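Local structure of C-type lectin domain family 4, member b1 (Mus musculus, 6LKR) at residues A[91-95]-A[106-110]; A[61-65]-A[125-129]. The protein binds calcium and probably carbohydrate as a C-type lectin receptor of immune cells, and may modulate dendritic-cell differentiation or maturation. All coordinates share one frame. Residue numbers count along the deposited sequence, not the author numbering.

Followed from the N terminus, the chain first enters contact 2 at 61-65, which leads into strand 64-70. It then runs through strand 76-78 into the loop holding 91-95, which contact 1 joins to 106-110 on strand 103-109, closing a short excursion of ten residues. Only after strand 113-119 does it reach 125-129, which closes the 59-residue loop of contact 2, so contact 1 is nested inside contact 2. The two meet in the mixed sheet, where strands 64-70 and 103-109 are neighbours: V106 N lies 2.7 Å from Y64 O, a probable hydrogen bond. Contact 1 ties the calcium loop to this sheet; contact 2 joins two of its strands in parallel.

Contact 1 (A[91-95]-A[106-110]); sequences WHNGE and VYYRR. With CA (calcium ion), chain D.
A cation lies flat on a histidine here: the guanidinium of R109 stacks on the H92 ring, centres 4.3 Å apart and planes at 10°. The contact joins the calcium-binding long loop of a C-type lectin domain to strand 103-109, with no strand pairing; the nearest CA atoms, H92 and R109, are 8.4 Å apart. Residues H92 to E95 form a type II beta turn, closed by E95 N to H92 O at 3.0 Å, with G94 at phi/psi 82/5. H92 (chi1 -84°, m) and R109 (chi1 -75°, m, then t, t) both point CA-to-CB toward the opposite segment. R109 CD makes a CH-pi contact 3.7 Å from the H92 ring centroid, 18° off its normal. The histidine is held from its edge, NE2 donating to Y107 O at 2.9 Å and 162°, while its ring meets the Y107 ring obliquely (centroids 4.8 Å apart, planes at 57°). Y107, chi1 86° (p), brings its hydroxyl to the arginine: R109 NE donates to Y107 OH at 2.7 Å. R109 NH1 donates to N93 O at 3.0 Å, and R109 NH2 forms a long salt bridge of 3.6 Å with E95 OE2. Water 1 joins N93 O (3.1 Å), E95 OE2 (2.6 Å) and R109 NH2 (2.7 Å); water 2 joins E95 OE2 (2.8 Å), Y107 OH (2.8 Å) and R109 NH2 (2.4 Å). The carboxylate thus faces both ways, since E95 OE1 binds the CA ion at 2.5 Å, in a site S97, E101, N117 and D118 complete. Water 3 closes that link, 2.6 Å from both E95 OE2 and CA.

Contact 2 (A[61-65]-A[125-129]); sequences HAAYF and QKSVC
The F65 ring lies across the aliphatic part of Q125, whose CG sits 3.8 Å from the ring centroid and 22° off its normal, a CH-pi contact over the face. F65 takes chi1 -83° (m) and Q125 m, m. Beside this overlap, strands 64-70 and 126-132 of the C-type lectin fold run locally parallel, pairing Y64 with K126 (CA-CA 4.5 Å) and F65 with S127 (4.6 Å). The end-to-end directions of the short segments nevertheless differ by 73°, consistent with pairing limited here to two bridges. F65 N donates to K126 O at 2.9 Å and 164°; K126 N to A63 O is weak, at 3.2 Å and 134°. K126 O also receives a CA-H...O contact from Y64 CA at 3.4 Å. On the sheet face shared by Y64 and K126, Y64 CD2 packs 3.5 Å from K126 CB. Separately, Y64 CB lies 3.8 Å from V128 CG2, and A62 CB touches K126 CD at 3.7 Å. K126 NZ is hydrogen-bonded to S24 O and Y64 OH to D59 N. F65 and S127 share the other face, CB to CB 4.3 Å, covered by helix 28-37, and C129 is tied to that helix through its disulfide to C35. With two backbone bonds, one of them weak, and F65 O buried without a partner, the junction probably depends largely on apolar overlap.

Contact 1 (A[91-95]-A[106-110])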
ATOM      1  N   TRP A  91      12.359   6.554 -10.611  1.00 28.88           N
ATOM      2  CA  TRP A  91      12.390   7.115 -11.984  1.00 30.72           C
ATOM      3  C   TRP A  91      13.842   7.157 -12.461  1.00 32.49           C
ATOM      4  O   TRP A  91      14.688   7.582 -11.665  1.00 28.86           O
ATOM      5  CB  TRP A  91      11.792   8.519 -12.026  1.00 25.76           C
ATOM      6  CG  TRP A  91      10.355   8.587 -11.629  1.00 26.93           C
ATOM      7  CD1 TRP A  91       9.848   9.040 -10.447  1.00 28.16           C
ATOM      8  CD2 TRP A  91       9.230   8.205 -12.432  1.00 23.43           C
ATOM      9  NE1 TRP A  91       8.484   8.970 -10.458  1.00 24.45           N
ATOM     10  CE2 TRP A  91       8.076   8.453 -11.659  1.00 23.05           C
ATOM     11  CE3 TRP A  91       9.090   7.671 -13.719  1.00 25.23           C
ATOM     12  CZ2 TRP A  91       6.797   8.213 -12.152  1.00 23.47           C
ATOM     13  CZ3 TRP A  91       7.821   7.423 -14.199  1.00 23.65           C
ATOM     14  CH2 TRP A  91       6.696   7.689 -13.422  1.00 24.09           C
ATOM     15  N   HIS A  92      14.100   6.782 -13.716  1.00 26.20           N
ATOM     16  CA  HIS A  92      15.402   7.029 -14.384  1.00 28.46           C
ATOM     17  C   HIS A  92      15.631   8.537 -14.489  1.00 37.10           C
ATOM     18  O   HIS A  92      14.649   9.296 -14.509  1.00 30.54           O
ATOM     19  CB  HIS A  92      15.462   6.417 -15.781  1.00 26.34           C
ATOM     20  CG  HIS A  92      15.850   4.982 -15.795  1.00 31.51           C
ATOM     21  ND1 HIS A  92      17.037   4.539 -15.250  1.00 33.18           N
ATOM     22  CD2 HIS A  92      15.218   3.896 -16.288  1.00 28.84           C
ATOM     23  CE1 HIS A  92      17.123   3.234 -15.411  1.00 31.61           C
ATOM     24  NE2 HIS A  92      16.019   2.814 -16.043  1.00 32.00           N
ATOM     25  N   ASN A  93      16.892   8.945 -14.586  1.00 34.44           N
ATOM     26  CA  ASN A  93      17.260  10.364 -14.823  0.51 35.45           C
ATOM     27  C   ASN A  93      16.539  10.844 -16.094  1.00 33.26           C
ATOM     28  O   ASN A  93      16.559  10.114 -17.098  1.00 32.37           O
ATOM     29  CB  ASN A  93      18.780  10.530 -14.861  0.51 37.77           C
ATOM     30  CG  ASN A  93      19.419  10.268 -13.514  0.51 40.03           C
ATOM     31  OD1 ASN A  93      18.791  10.461 -12.474  0.51 44.03           O
ATOM     32  ND2 ASN A  93      20.666   9.830 -13.517  0.51 46.37           N
ATOM     33  N   GLY A  94      15.891  12.011 -16.015  1.00 33.77           N
ATOM     34  CA  GLY A  94      15.123  12.605 -17.128  1.00 34.27           C
ATOM     35  C   GLY A  94      13.716  12.033 -17.259  1.00 35.61           C
ATOM     36  O   GLY A  94      13.030  12.396 -18.217  1.00 33.22           O
ATOM     37  N   GLU A  95      13.281  11.166 -16.339  1.00 30.22           N
ATOM     38  CA  GLU A  95      11.901  10.616 -16.330  1.00 31.02           C
ATOM     39  C   GLU A  95      11.214  11.082 -15.054  1.00 31.12           C
ATOM     40  O   GLU A  95      11.863  11.315 -14.035  1.00 29.89           O
ATOM     41  CB  GLU A  95      11.907   9.086 -16.415  1.00 26.96           C
ATOM     42  CG  GLU A  95      12.674   8.534 -17.605  1.00 27.58           C
ATOM     43  CD  GLU A  95      12.166   8.947 -18.978  1.00 35.00           C
ATOM     44  OE1 GLU A  95      10.963   9.280 -19.114  1.00 31.99           O
ATOM     45  OE2 GLU A  95      12.971   8.923 -19.919  1.00 35.95           O
ATOM     46  N   VAL A 106       9.424  -0.396 -16.118  1.00 26.23           N
ATOM     47  CA  VAL A 106      10.732  -0.484 -15.430  1.00 23.98           C
ATOM     48  C   VAL A 106      11.655  -1.178 -16.429  1.00 23.08           C
ATOM     49  O   VAL A 106      11.228  -2.162 -17.064  1.00 24.97           O
ATOM     50  CB  VAL A 106      10.624  -1.194 -14.068  1.00 22.09           C
ATOM     51  CG1 VAL A 106      10.101  -2.618 -14.202  1.00 23.25           C
ATOM     52  CG2 VAL A 106      11.946  -1.171 -13.323  1.00 21.99           C
ATOM     53  N   TYR A 107      12.859  -0.649 -16.610  1.00 25.81           N
ATOM     54  CA  TYR A 107      13.841  -1.204 -17.569  1.00 24.18           C
ATOM     55  C   TYR A 107      15.248  -0.867 -17.085  1.00 26.12           C
ATOM     56  O   TYR A 107      15.425  -0.017 -16.190  1.00 29.83           O
ATOM     57  CB  TYR A 107      13.549  -0.718 -18.989  1.00 28.92           C
ATOM     58  CG  TYR A 107      14.156   0.611 -19.365  1.00 31.63           C
ATOM     59  CD1 TYR A 107      13.508   1.804 -19.092  1.00 27.28           C
ATOM     60  CD2 TYR A 107      15.361   0.668 -20.046  1.00 37.01           C
ATOM     61  CE1 TYR A 107      14.055   3.023 -19.462  1.00 32.66           C
ATOM     62  CE2 TYR A 107      15.925   1.877 -20.419  1.00 37.69           C
ATOM     63  CZ  TYR A 107      15.270   3.059 -20.128  1.00 37.85           C
ATOM     64  OH  TYR A 107      15.836   4.243 -20.492  1.00 38.20           O
ATOM     65  N   TYR A 108      16.220  -1.565 -17.657  1.00 27.11           N
ATOM     66  CA  TYR A 108      17.633  -1.534 -17.224  1.00 29.40           C
ATOM     67  C   TYR A 108      18.419  -0.632 -18.176  1.00 33.79           C
ATOM     68  O   TYR A 108      18.356  -0.877 -19.382  1.00 32.00           O
ATOM     69  CB  TYR A 108      18.178  -2.961 -17.199  1.00 30.98           C
ATOM     70  CG  TYR A 108      19.564  -3.086 -16.631  1.00 37.15           C
ATOM     71  CD1 TYR A 108      19.762  -3.274 -15.275  1.00 36.44           C
ATOM     72  CD2 TYR A 108      20.681  -3.009 -17.450  1.00 40.32           C
ATOM     73  CE1 TYR A 108      21.036  -3.402 -14.745  1.00 38.11           C
ATOM     74  CE2 TYR A 108      21.962  -3.126 -16.935  1.00 37.87           C
ATOM     75  CZ  TYR A 108      22.138  -3.324 -15.578  1.00 41.53           C
ATOM     76  OH  TYR A 108      23.392  -3.442 -15.057  1.00 46.19           O
ATOM     77  N   ARG A 109      19.080   0.398 -17.645  1.00 32.65           N
ATOM     78  CA  ARG A 109      20.035   1.245 -18.408  0.60 36.90           C
ATOM     79  C   ARG A 109      21.454   0.718 -18.158  1.00 39.15           C
ATOM     80  O   ARG A 109      21.841   0.628 -16.986  1.00 37.49           O
ATOM     81  CB  ARG A 109      19.901   2.715 -18.000  0.60 39.23           C
ATOM     82  CG  ARG A 109      18.663   3.405 -18.553  0.60 37.70           C
ATOM     83  CD  ARG A 109      18.702   4.909 -18.336  0.60 34.51           C
ATOM     84  NE  ARG A 109      17.561   5.599 -18.929  0.60 36.20           N
ATOM     85  CZ  ARG A 109      17.259   6.885 -18.741  0.60 38.01           C
ATOM     86  NH1 ARG A 109      18.009   7.652 -17.969  0.60 34.50           N
ATOM     87  NH2 ARG A 109      16.194   7.401 -19.327  0.60 41.22           N
ATOM     88  N   ARG A 110      22.180   0.382 -19.229  1.00 47.62           N
ATOM     89  CA  ARG A 110      23.569  -0.144 -19.153  1.00 57.20           C
ATOM     90  C   ARG A 110      24.403   0.816 -18.294  1.00 50.85           C
ATOM     91  O   ARG A 110      24.287   2.036 -18.496  1.00 53.05           O
ATOM     92  CB  ARG A 110      24.175  -0.315 -20.553  1.00 74.15           C
ATOM     93  CG  ARG A 110      24.805  -1.680 -20.805  1.00 91.39           C
ATOM     94  CD  ARG A 110      24.013  -2.519 -21.797  1.00103.12           C
ATOM     95  NE  ARG A 110      23.960  -1.882 -23.111  1.00107.41           N
ATOM     96  CZ  ARG A 110      24.882  -2.001 -24.071  1.00109.86           C
ATOM     97  NH1 ARG A 110      25.958  -2.753 -23.895  1.00107.36           N
ATOM     98  NH2 ARG A 110      24.719  -1.360 -25.217  1.00111.49           N
TER
HETATM   99 CA    CA D 302       9.316   8.776 -20.868  1.00 28.17          CA
HETATM  100  O   HOH W   1      15.337   9.919 -19.938  1.00 55.76           O
HETATM  101  O   HOH W   2      14.076   6.350 -19.892  1.00 55.22           O
HETATM  102  O   HOH W   3      11.593   8.905 -22.177  1.00 40.42           O
HETATM  103  O   HOH W   4       9.647   7.874 -22.962  1.00 46.28           O

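Contact 2 (A[61-65]-A[125-129])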
ATOM      1  N   HIS A  61      17.264  -7.401 -20.480  1.00 29.88           N
ATOM      2  CA  HIS A  61      17.070  -7.101 -21.924  1.00 36.45           C
ATOM      3  C   HIS A  61      15.618  -6.714 -22.227  1.00 38.85           C
ATOM      4  O   HIS A  61      15.353  -6.414 -23.401  1.00 37.85           O
ATOM      5  CB  HIS A  61      17.509  -8.281 -22.802  1.00 39.67           C
ATOM      6  CG  HIS A  61      18.925  -8.684 -22.576  1.00 49.76           C
ATOM      7  ND1 HIS A  61      19.973  -7.793 -22.715  1.00 52.82           N
ATOM      8  CD2 HIS A  61      19.467  -9.861 -22.196  1.00 54.35           C
ATOM      9  CE1 HIS A  61      21.104  -8.408 -22.436  1.00 53.35           C
ATOM     10  NE2 HIS A  61      20.821  -9.675 -22.116  1.00 53.91           N
ATOM     11  N   ALA A  62      14.716  -6.700 -21.237  1.00 34.01           N
ATOM     12  CA  ALA A  62      13.273  -6.441 -21.464  1.00 34.80           C
ATOM     13  C   ALA A  62      12.780  -5.276 -20.597  1.00 32.94           C
ATOM     14  O   ALA A  62      13.372  -5.014 -19.541  1.00 29.94           O
ATOM     15  CB  ALA A  62      12.483  -7.695 -21.210  1.00 33.19           C
ATOM     16  N   ALA A  63      11.731  -4.595 -21.058  1.00 30.62           N
ATOM     17  CA  ALA A  63      11.012  -3.534 -20.317  1.00 30.83           C
ATOM     18  C   ALA A  63       9.686  -4.113 -19.826  1.00 32.03           C
ATOM     19  O   ALA A  63       9.089  -4.939 -20.536  1.00 31.17           O
ATOM     20  CB  ALA A  63      10.805  -2.319 -21.185  1.00 33.13           C
ATOM     21  N   TYR A  64       9.258  -3.736 -18.626  1.00 26.54           N
ATOM     22  CA  TYR A  64       8.062  -4.336 -17.991  1.00 26.64           C
ATOM     23  C   TYR A  64       7.152  -3.240 -17.472  1.00 25.22           C
ATOM     24  O   TYR A  64       7.627  -2.375 -16.718  1.00 27.78           O
ATOM     25  CB  TYR A  64       8.455  -5.245 -16.832  1.00 27.02           C
ATOM     26  CG  TYR A  64       9.352  -6.391 -17.208  1.00 24.99           C
ATOM     27  CD1 TYR A  64      10.703  -6.187 -17.430  1.00 26.13           C
ATOM     28  CD2 TYR A  64       8.860  -7.684 -17.297  1.00 23.30           C
ATOM     29  CE1 TYR A  64      11.543  -7.238 -17.752  1.00 27.88           C
ATOM     30  CE2 TYR A  64       9.689  -8.747 -17.609  1.00 25.62           C
ATOM     31  CZ  TYR A  64      11.033  -8.520 -17.840  1.00 28.42           C
ATOM     32  OH  TYR A  64      11.881  -9.543 -18.130  1.00 28.61           O
ATOM     33  N   PHE A  65       5.881  -3.310 -17.839  1.00 23.44           N
ATOM     34  CA  PHE A  65       4.825  -2.464 -17.240  1.00 24.98           C
ATOM     35  C   PHE A  65       4.754  -2.732 -15.732  1.00 22.37           C
ATOM     36  O   PHE A  65       4.769  -3.907 -15.289  1.00 22.17           O
ATOM     37  CB  PHE A  65       3.478  -2.711 -17.918  1.00 22.56           C
ATOM     38  CG  PHE A  65       3.276  -1.950 -19.200  1.00 25.89           C
ATOM     39  CD1 PHE A  65       3.518  -0.586 -19.261  1.00 26.13           C
ATOM     40  CD2 PHE A  65       2.836  -2.594 -20.347  1.00 29.35           C
ATOM     41  CE1 PHE A  65       3.311   0.115 -20.437  1.00 27.21           C
ATOM     42  CE2 PHE A  65       2.650  -1.893 -21.529  1.00 32.47           C
ATOM     43  CZ  PHE A  65       2.884  -0.538 -21.569  1.00 29.38           C
ATOM     44  N   GLN A 125       4.482  -4.104 -23.946  1.00 27.79           N
ATOM     45  CA  GLN A 125       5.670  -4.454 -23.134  1.00 29.61           C
ATOM     46  C   GLN A 125       5.380  -5.758 -22.397  1.00 31.10           C
ATOM     47  O   GLN A 125       4.219  -6.235 -22.426  1.00 30.96           O
ATOM     48  CB  GLN A 125       6.010  -3.360 -22.116  1.00 30.24           C
ATOM     49  CG  GLN A 125       6.015  -1.940 -22.672  1.00 34.24           C
ATOM     50  CD  GLN A 125       7.167  -1.642 -23.604  1.00 46.10           C
ATOM     51  OE1 GLN A 125       8.137  -2.382 -23.690  1.00 43.23           O
ATOM     52  NE2 GLN A 125       7.055  -0.552 -24.347  1.00 52.86           N
ATOM     53  N   LYS A 126       6.400  -6.296 -21.743  1.00 28.24           N
ATOM     54  CA  LYS A 126       6.246  -7.386 -20.752  0.59 29.50           C
ATOM     55  C   LYS A 126       5.586  -6.776 -19.509  1.00 26.85           C
ATOM     56  O   LYS A 126       5.276  -5.573 -19.530  1.00 25.95           O
ATOM     57  CB  LYS A 126       7.613  -8.025 -20.497  0.59 30.03           C
ATOM     58  CG  LYS A 126       8.321  -8.497 -21.763  0.59 31.25           C
ATOM     59  CD  LYS A 126       9.348  -9.587 -21.535  0.59 35.95           C
ATOM     60  CE  LYS A 126       9.815 -10.240 -22.820  0.59 38.91           C
ATOM     61  NZ  LYS A 126       8.748 -11.062 -23.436  0.59 44.74           N
ATOM     62  N   SER A 127       5.361  -7.569 -18.478  1.00 27.11           N
ATOM     63  CA  SER A 127       4.729  -7.068 -17.240  1.00 28.22           C
ATOM     64  C   SER A 127       5.138  -7.952 -16.074  1.00 29.29           C
ATOM     65  O   SER A 127       5.734  -9.015 -16.312  1.00 28.53           O
ATOM     66  CB  SER A 127       3.231  -6.998 -17.404  1.00 29.14           C
ATOM     67  OG  SER A 127       2.718  -8.238 -17.865  1.00 30.32           O
ATOM     68  N   VAL A 128       4.831  -7.490 -14.865  1.00 27.00           N
ATOM     69  CA  VAL A 128       5.040  -8.239 -13.590  0.53 27.18           C
ATOM     70  C   VAL A 128       3.792  -8.038 -12.727  1.00 26.21           C
ATOM     71  O   VAL A 128       3.342  -6.878 -12.621  1.00 27.18           O
ATOM     72  CB  VAL A 128       6.301  -7.780 -12.831  0.53 26.78           C
ATOM     73  CG1 VAL A 128       6.880  -8.912 -11.997  0.53 26.16           C
ATOM     74  CG2 VAL A 128       7.364  -7.203 -13.749  0.53 21.91           C
ATOM     75  N   CYS A 129       3.260  -9.115 -12.168  1.00 23.53           N
ATOM     76  CA  CYS A 129       2.031  -9.122 -11.343  1.00 24.81           C
ATOM     77  C   CYS A 129       2.406  -9.397  -9.893  1.00 25.57           C
ATOM     78  O   CYS A 129       3.445 -10.049  -9.637  1.00 26.69           O
ATOM     79  CB  CYS A 129       1.032 -10.180 -11.793  1.00 25.21           C
ATOM     80  SG  CYS A 129       0.569 -10.100 -13.543  1.00 29.82           S
TER